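Local coordinates for protein CRISPR pre-crRNA endoribonuclease Cas5d (Mannheimia succiniciproducens, PDB 3KG4) that processes CRISPR precursor transcripts as a metal-independent endoribonuclease, contributing to adaptive immunity against viruses and other mobile genetic elements, at residues E26-V32 and A107-L111; S182-R186 and A208-G213. All blocks are in the same frame, centred on the assembly; numbering follows the deposited sequence.

Contact 1: E26-V32 and A107-L111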
loop_
_atom_site.group_PDB
_atom_site.type_symbol
_atom_site.label_atom_id
_atom_site.label_comp_id
_atom_site.label_asym_id
_atom_site.label_seq_id
_atom_site.Cartn_x
_atom_site.Cartn_y
_atom_site.Cartn_z
ATOM N N GLU A 26 -19.261 -13.597 -0.233
ATOM C CA GLU A 26 -19.125 -12.517 -1.179
ATOM C C GLU A 26 -17.837 -11.766 -0.809
ATOM O O GLU A 26 -17.358 -11.841 0.319
ATOM C CB GLU A 26 -20.385 -11.597 -1.187
ATOM C CG GLU A 26 -20.317 -10.352 -0.344
ATOM C CD GLU A 26 -21.681 -9.738 0.016
ATOM O OE1 GLU A 26 -22.521 -9.451 -0.895
ATOM O OE2 GLU A 26 -21.870 -9.552 1.240
ATOM N N ARG A 27 -17.297 -11.080 -1.790
ATOM C CA ARG A 27 -16.066 -10.332 -1.640
ATOM C C ARG A 27 -16.387 -9.038 -0.874
ATOM O O ARG A 27 -17.264 -8.280 -1.266
ATOM C CB ARG A 27 -15.545 -10.028 -3.014
ATOM C CG ARG A 27 -14.249 -9.324 -3.110
ATOM C CD ARG A 27 -13.667 -9.424 -4.567
ATOM N NE ARG A 27 -13.188 -10.775 -4.900
ATOM C CZ ARG A 27 -12.445 -11.085 -5.970
ATOM N NH1 ARG A 27 -12.063 -10.164 -6.860
ATOM N NH2 ARG A 27 -12.078 -12.343 -6.163
ATOM N N VAL A 28 -15.676 -8.829 0.216
ATOM C CA VAL A 28 -15.811 -7.635 1.061
ATOM C C VAL A 28 -14.414 -7.081 1.368
ATOM O O VAL A 28 -13.545 -7.826 1.776
ATOM C CB VAL A 28 -16.479 -7.958 2.415
ATOM C CG1 VAL A 28 -16.609 -6.690 3.272
ATOM C CG2 VAL A 28 -17.885 -8.610 2.195
ATOM N N SER A 29 -14.224 -5.793 1.116
ATOM C CA SER A 29 -12.907 -5.143 1.316
ATOM C C SER A 29 -12.655 -4.866 2.805
ATOM O O SER A 29 -13.562 -4.588 3.609
ATOM C CB SER A 29 -12.837 -3.817 0.545
ATOM O OG SER A 29 -11.563 -3.129 0.689
ATOM N N TYR A 30 -11.386 -4.932 3.151
ATOM C CA TYR A 30 -10.902 -4.335 4.351
ATOM C C TYR A 30 -11.168 -2.834 4.296
ATOM O O TYR A 30 -11.474 -2.276 3.227
ATOM C CB TYR A 30 -9.440 -4.561 4.453
ATOM C CG TYR A 30 -8.978 -5.885 4.960
ATOM C CD1 TYR A 30 -9.272 -6.300 6.264
ATOM C CD2 TYR A 30 -8.149 -6.671 4.200
ATOM C CE1 TYR A 30 -8.781 -7.503 6.762
ATOM C CE2 TYR A 30 -7.654 -7.880 4.686
ATOM C CZ TYR A 30 -7.982 -8.276 5.974
ATOM O OH TYR A 30 -7.495 -9.450 6.494
ATOM N N ASP A 31 -11.075 -2.189 5.452
ATOM C CA ASP A 31 -11.331 -0.756 5.569
ATOM C C ASP A 31 -10.276 0.113 4.927
ATOM O O ASP A 31 -10.581 1.254 4.571
ATOM C CB ASP A 31 -11.438 -0.327 7.060
ATOM C CG ASP A 31 -12.629 -0.889 7.754
ATOM O OD1 ASP A 31 -13.343 -1.729 7.171
ATOM O OD2 ASP A 31 -12.906 -0.436 8.906
ATOM N N VAL A 32 -9.070 -0.417 4.783
ATOM C CA VAL A 32 -7.930 0.306 4.219
ATOM C C VAL A 32 -7.048 -0.697 3.468
ATOM O O VAL A 32 -7.175 -1.924 3.600
ATOM C CB VAL A 32 -7.054 0.958 5.334
ATOM C CG1 VAL A 32 -7.913 1.947 6.248
ATOM C CG2 VAL A 32 -6.427 -0.116 6.231
ATOM N N ALA A 107 -21.953 -9.723 -6.727
ATOM C CA ALA A 107 -21.582 -8.391 -6.201
ATOM C C ALA A 107 -20.423 -8.445 -5.173
ATOM O O ALA A 107 -20.146 -9.477 -4.561
ATOM C CB ALA A 107 -22.816 -7.694 -5.590
ATOM N N ALA A 108 -19.767 -7.313 -5.000
ATOM C CA ALA A 108 -18.714 -7.150 -3.997
ATOM C C ALA A 108 -18.931 -5.838 -3.284
ATOM O O ALA A 108 -19.462 -4.883 -3.868
ATOM C CB ALA A 108 -17.343 -7.130 -4.658
ATOM N N THR A 109 -18.509 -5.789 -2.023
ATOM C CA THR A 109 -18.570 -4.549 -1.258
ATOM C C THR A 109 -17.163 -3.944 -1.232
ATOM O O THR A 109 -16.257 -4.502 -0.662
ATOM C CB THR A 109 -19.162 -4.770 0.128
ATOM O OG1 THR A 109 -20.492 -5.295 -0.047
ATOM C CG2 THR A 109 -19.245 -3.437 0.878
ATOM N N VAL A 110 -17.024 -2.786 -1.862
ATOM C CA VAL A 110 -15.731 -2.190 -2.126
ATOM C C VAL A 110 -15.648 -0.799 -1.508
ATOM O O VAL A 110 -16.681 -0.171 -1.183
ATOM C CB VAL A 110 -15.491 -2.107 -3.641
ATOM C CG1 VAL A 110 -15.693 -3.518 -4.290
ATOM C CG2 VAL A 110 -16.385 -1.057 -4.283
ATOM N N LEU A 111 -14.421 -0.356 -1.286
ATOM C CA LEU A 111 -14.190 1.007 -0.848
ATOM C C LEU A 111 -14.451 1.933 -1.982
ATOM O O LEU A 111 -14.194 1.605 -3.156
ATOM C CB LEU A 111 -12.754 1.172 -0.351
ATOM C CG LEU A 111 -12.433 0.463 0.966
ATOM C CD1 LEU A 111 -10.908 0.337 1.126
ATOM C CD2 LEU A 111 -13.066 1.177 2.210
#

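Contact 2: S182-R186 and A208-G213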
loop_
_atom_site.group_PDB
_atom_site.type_symbol
_atom_site.label_atom_id
_atom_site.label_comp_id
_atom_site.label_asym_id
_atom_site.label_seq_id
_atom_site.Cartn_x
_atom_site.Cartn_y
_atom_site.Cartn_z
ATOM N N SER A 182 -12.998 12.395 14.477
ATOM C CA SER A 182 -13.423 11.121 15.061
ATOM C C SER A 182 -13.171 9.840 14.224
ATOM O O SER A 182 -13.599 8.750 14.624
ATOM C CB SER A 182 -14.928 11.223 15.321
ATOM O OG SER A 182 -15.642 11.517 14.115
ATOM N N GLU A 183 -12.545 9.960 13.049
ATOM C CA GLU A 183 -12.128 8.783 12.235
ATOM C C GLU A 183 -10.593 8.726 12.124
ATOM O O GLU A 183 -10.023 7.799 11.563
ATOM C CB GLU A 183 -12.754 8.867 10.841
ATOM C CG GLU A 183 -12.606 7.619 9.964
ATOM C CD GLU A 183 -13.327 7.782 8.620
ATOM O OE1 GLU A 183 -13.708 8.928 8.234
ATOM O OE2 GLU A 183 -13.506 6.767 7.943
ATOM N N PHE A 184 -9.954 9.723 12.709
ATOM C CA PHE A 184 -8.532 9.878 12.733
ATOM C C PHE A 184 -7.850 8.762 13.561
ATOM O O PHE A 184 -6.686 8.451 13.367
ATOM C CB PHE A 184 -8.271 11.264 13.350
ATOM C CG PHE A 184 -7.086 11.989 12.786
ATOM C CD1 PHE A 184 -6.867 12.056 11.419
ATOM C CD2 PHE A 184 -6.196 12.625 13.633
ATOM C CE1 PHE A 184 -5.784 12.724 10.905
ATOM C CE2 PHE A 184 -5.096 13.299 13.126
ATOM C CZ PHE A 184 -4.893 13.340 11.749
ATOM N N ASN A 185 -8.583 8.217 14.526
ATOM C CA ASN A 185 -8.059 7.236 15.455
ATOM C C ASN A 185 -9.070 6.118 15.497
ATOM O O ASN A 185 -10.242 6.362 15.819
ATOM C CB ASN A 185 -7.859 7.856 16.833
ATOM C CG ASN A 185 -6.749 8.888 16.855
ATOM O OD1 ASN A 185 -5.571 8.549 16.810
ATOM N ND2 ASN A 185 -7.124 10.168 16.966
ATOM N N ARG A 186 -8.646 4.924 15.059
ATOM C CA ARG A 186 -9.537 3.778 14.892
ATOM C C ARG A 186 -8.766 2.458 15.030
ATOM O O ARG A 186 -7.741 2.287 14.410
ATOM C CB ARG A 186 -10.205 3.752 13.519
ATOM C CG ARG A 186 -11.231 2.660 13.404
ATOM C CD ARG A 186 -11.781 2.458 11.986
ATOM N NE ARG A 186 -12.801 3.433 11.669
ATOM C CZ ARG A 186 -13.690 3.324 10.687
ATOM N NH1 ARG A 186 -13.707 2.249 9.902
ATOM N NH2 ARG A 186 -14.583 4.297 10.507
ATOM N N ALA A 208 -3.903 -3.779 13.104
ATOM C CA ALA A 208 -3.860 -2.529 12.390
ATOM C C ALA A 208 -4.523 -1.439 13.216
ATOM O O ALA A 208 -5.688 -1.559 13.536
ATOM C CB ALA A 208 -4.584 -2.660 11.065
ATOM N N GLU A 209 -3.784 -0.369 13.514
ATOM C CA GLU A 209 -4.357 0.744 14.281
ATOM C C GLU A 209 -4.037 2.055 13.600
ATOM O O GLU A 209 -2.873 2.349 13.303
ATOM C CB GLU A 209 -3.848 0.766 15.698
ATOM C CG GLU A 209 -4.375 2.029 16.409
ATOM C CD GLU A 209 -4.102 2.062 17.891
ATOM O OE1 GLU A 209 -3.318 1.213 18.379
ATOM O OE2 GLU A 209 -4.683 2.965 18.551
ATOM N N LEU A 210 -5.089 2.801 13.330
ATOM C CA LEU A 210 -4.995 4.133 12.765
ATOM C C LEU A 210 -4.760 5.100 13.933
ATOM O O LEU A 210 -5.593 5.203 14.827
ATOM C CB LEU A 210 -6.314 4.420 12.073
ATOM C CG LEU A 210 -6.496 5.391 10.949
ATOM C CD1 LEU A 210 -5.306 5.470 9.931
ATOM C CD2 LEU A 210 -7.786 4.977 10.276
ATOM N N LYS A 211 -3.621 5.751 13.960
ATOM C CA LYS A 211 -3.331 6.738 15.022
ATOM C C LYS A 211 -2.991 8.037 14.333
ATOM O O LYS A 211 -2.026 8.119 13.585
ATOM C CB LYS A 211 -2.175 6.309 15.903
ATOM C CG LYS A 211 -2.386 5.031 16.638
ATOM C CD LYS A 211 -1.128 4.612 17.440
ATOM C CE LYS A 211 -1.013 5.362 18.789
ATOM N NZ LYS A 211 0.148 4.884 19.674
ATOM N N ASN A 212 -3.826 9.038 14.559
ATOM C CA ASN A 212 -3.715 10.299 13.858
ATOM C C ASN A 212 -3.505 10.122 12.356
ATOM O O ASN A 212 -2.607 10.702 11.761
ATOM C CB ASN A 212 -2.613 11.125 14.493
ATOM C CG ASN A 212 -2.958 11.494 15.922
ATOM O OD1 ASN A 212 -4.069 11.934 16.187
ATOM N ND2 ASN A 212 -2.058 11.241 16.834
ATOM N N GLY A 213 -4.392 9.347 11.771
ATOM C CA GLY A 213 -4.452 9.132 10.345
ATOM C C GLY A 213 -3.404 8.202 9.786
ATOM O O GLY A 213 -3.335 8.045 8.561
#

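Contact 1: E26-V32 and A107-L111
The flat group at one end of this contact is the carbonyl of Tyr30, approached both by a hydroxyl of its own segment and by a methyl from across. Ser29 OG lies in the carbonyl plane and donates along a lone pair of Tyr30 O at 2.7 Å, while Leu111 CD1 packs against Tyr30 O at 3.4 Å. Both approaches lie just past the end of a short parallel pairing in the small mixed sheet of this Cas5-family, RAMP-type protein, where residues 27-28 run beside strand 107-112.

Thr109 is the central residue of the pairing and uses both of its backbone polar groups. Its N donates to Arg27 O at 2.9 Å, and its O receives Ser29 N at 3.0 Å, so Val28 is straddled by the two bonds, the usual pattern of a parallel bridge. Val28 and Thr109 share one sheet face, their side chains only loosely in touch. On the other face Arg27 CB rests on Ala108 CB at 3.8 Å before the rest of the arginine leads away. A CA-H...O contact from Ala108 also reaches Arg27 O.

Strand 107-112 is an inner strand: Ala108 and Val110 turn their backbone bonds to Val69 and Glu67 of strand 66-70, leaving Thr109 for segment 26-32.

Beyond the bridge, the work passes to side chains. With OG anti to the backbone N (chi1 -180°), Ser29 swings its hydroxyl beside its own carbonyl carbon, within reach of the next residue's oxygen; the same OG also bonds Phe18 N, which helps to fix its rotation. The two methyls of Leu111 pack against the backbone oxygens of the turning chain, CD1 also near Ser29 OG and CD2 3.4 Å from Asp31 O.

Contact 2: S182-R186 and A208-G213
Asn185 reaches across to the turn at Asn212, and its side chain can be followed outward atom by atom. CB passes Leu210 O at 4.0 Å; CG, set beside the backbone N and anti to the carbonyl carbon (chi1 -68°), comes up to Asn212 N. OD1 accepts the hydrogen bond from Asn212 N at 2.9 Å, nearly straight at hydrogen (165°), although the donor stands well above the amide plane and not on a lone pair. ND2 stops 3.6 Å from Asn212 OD1, the two amides being almost perpendicular.

The neighbouring amide group of the turn is taken by Phe184: Gly213 N donates to Phe184 O at 2.9 Å, in the carbonyl plane. The ring of Phe184 then lies against the Asn212-Gly213 peptide, with Asn212 CA making a CH-pi contact 3.6 Å from the ring centroid. Consecutive N-H groups of the turn are thus held by consecutive residues of the facing loop.

Farther along, Arg186 and Leu210 exchange two backbone bonds, Arg186 N to Leu210 O and Leu210 N to Arg186 O. This hydrogen-bonded antiparallel pair lies at the open end of the beta hairpin formed by strands 186-195 and 203-211.

How the contacts relate
From the N terminus, contact 1 opens at residues 26-32 and closes at 107-111, a loop that takes in helix 35-45 and strands 51-60 and 66-70. The chain then runs through strand 114-124, helix 135-146 and strand 164-167 before contact 2 opens at 182-186 and closes at 208-213 around the hairpin of strands 186-195 and 203-211. The two are in series, neither nesting nor crossing. Their centres lie about 20 Å apart, yet they meet directly: Asp31 OD2 and Arg186 NH1 form a salt bridge at 3.0 Å. It ties the loop after strand 27-28 of the small mixed sheet to the start of strand 186-195, an outermost strand of the seven-stranded antiparallel sheet; Tyr30 OH adds a second tie there, to Leu192 N.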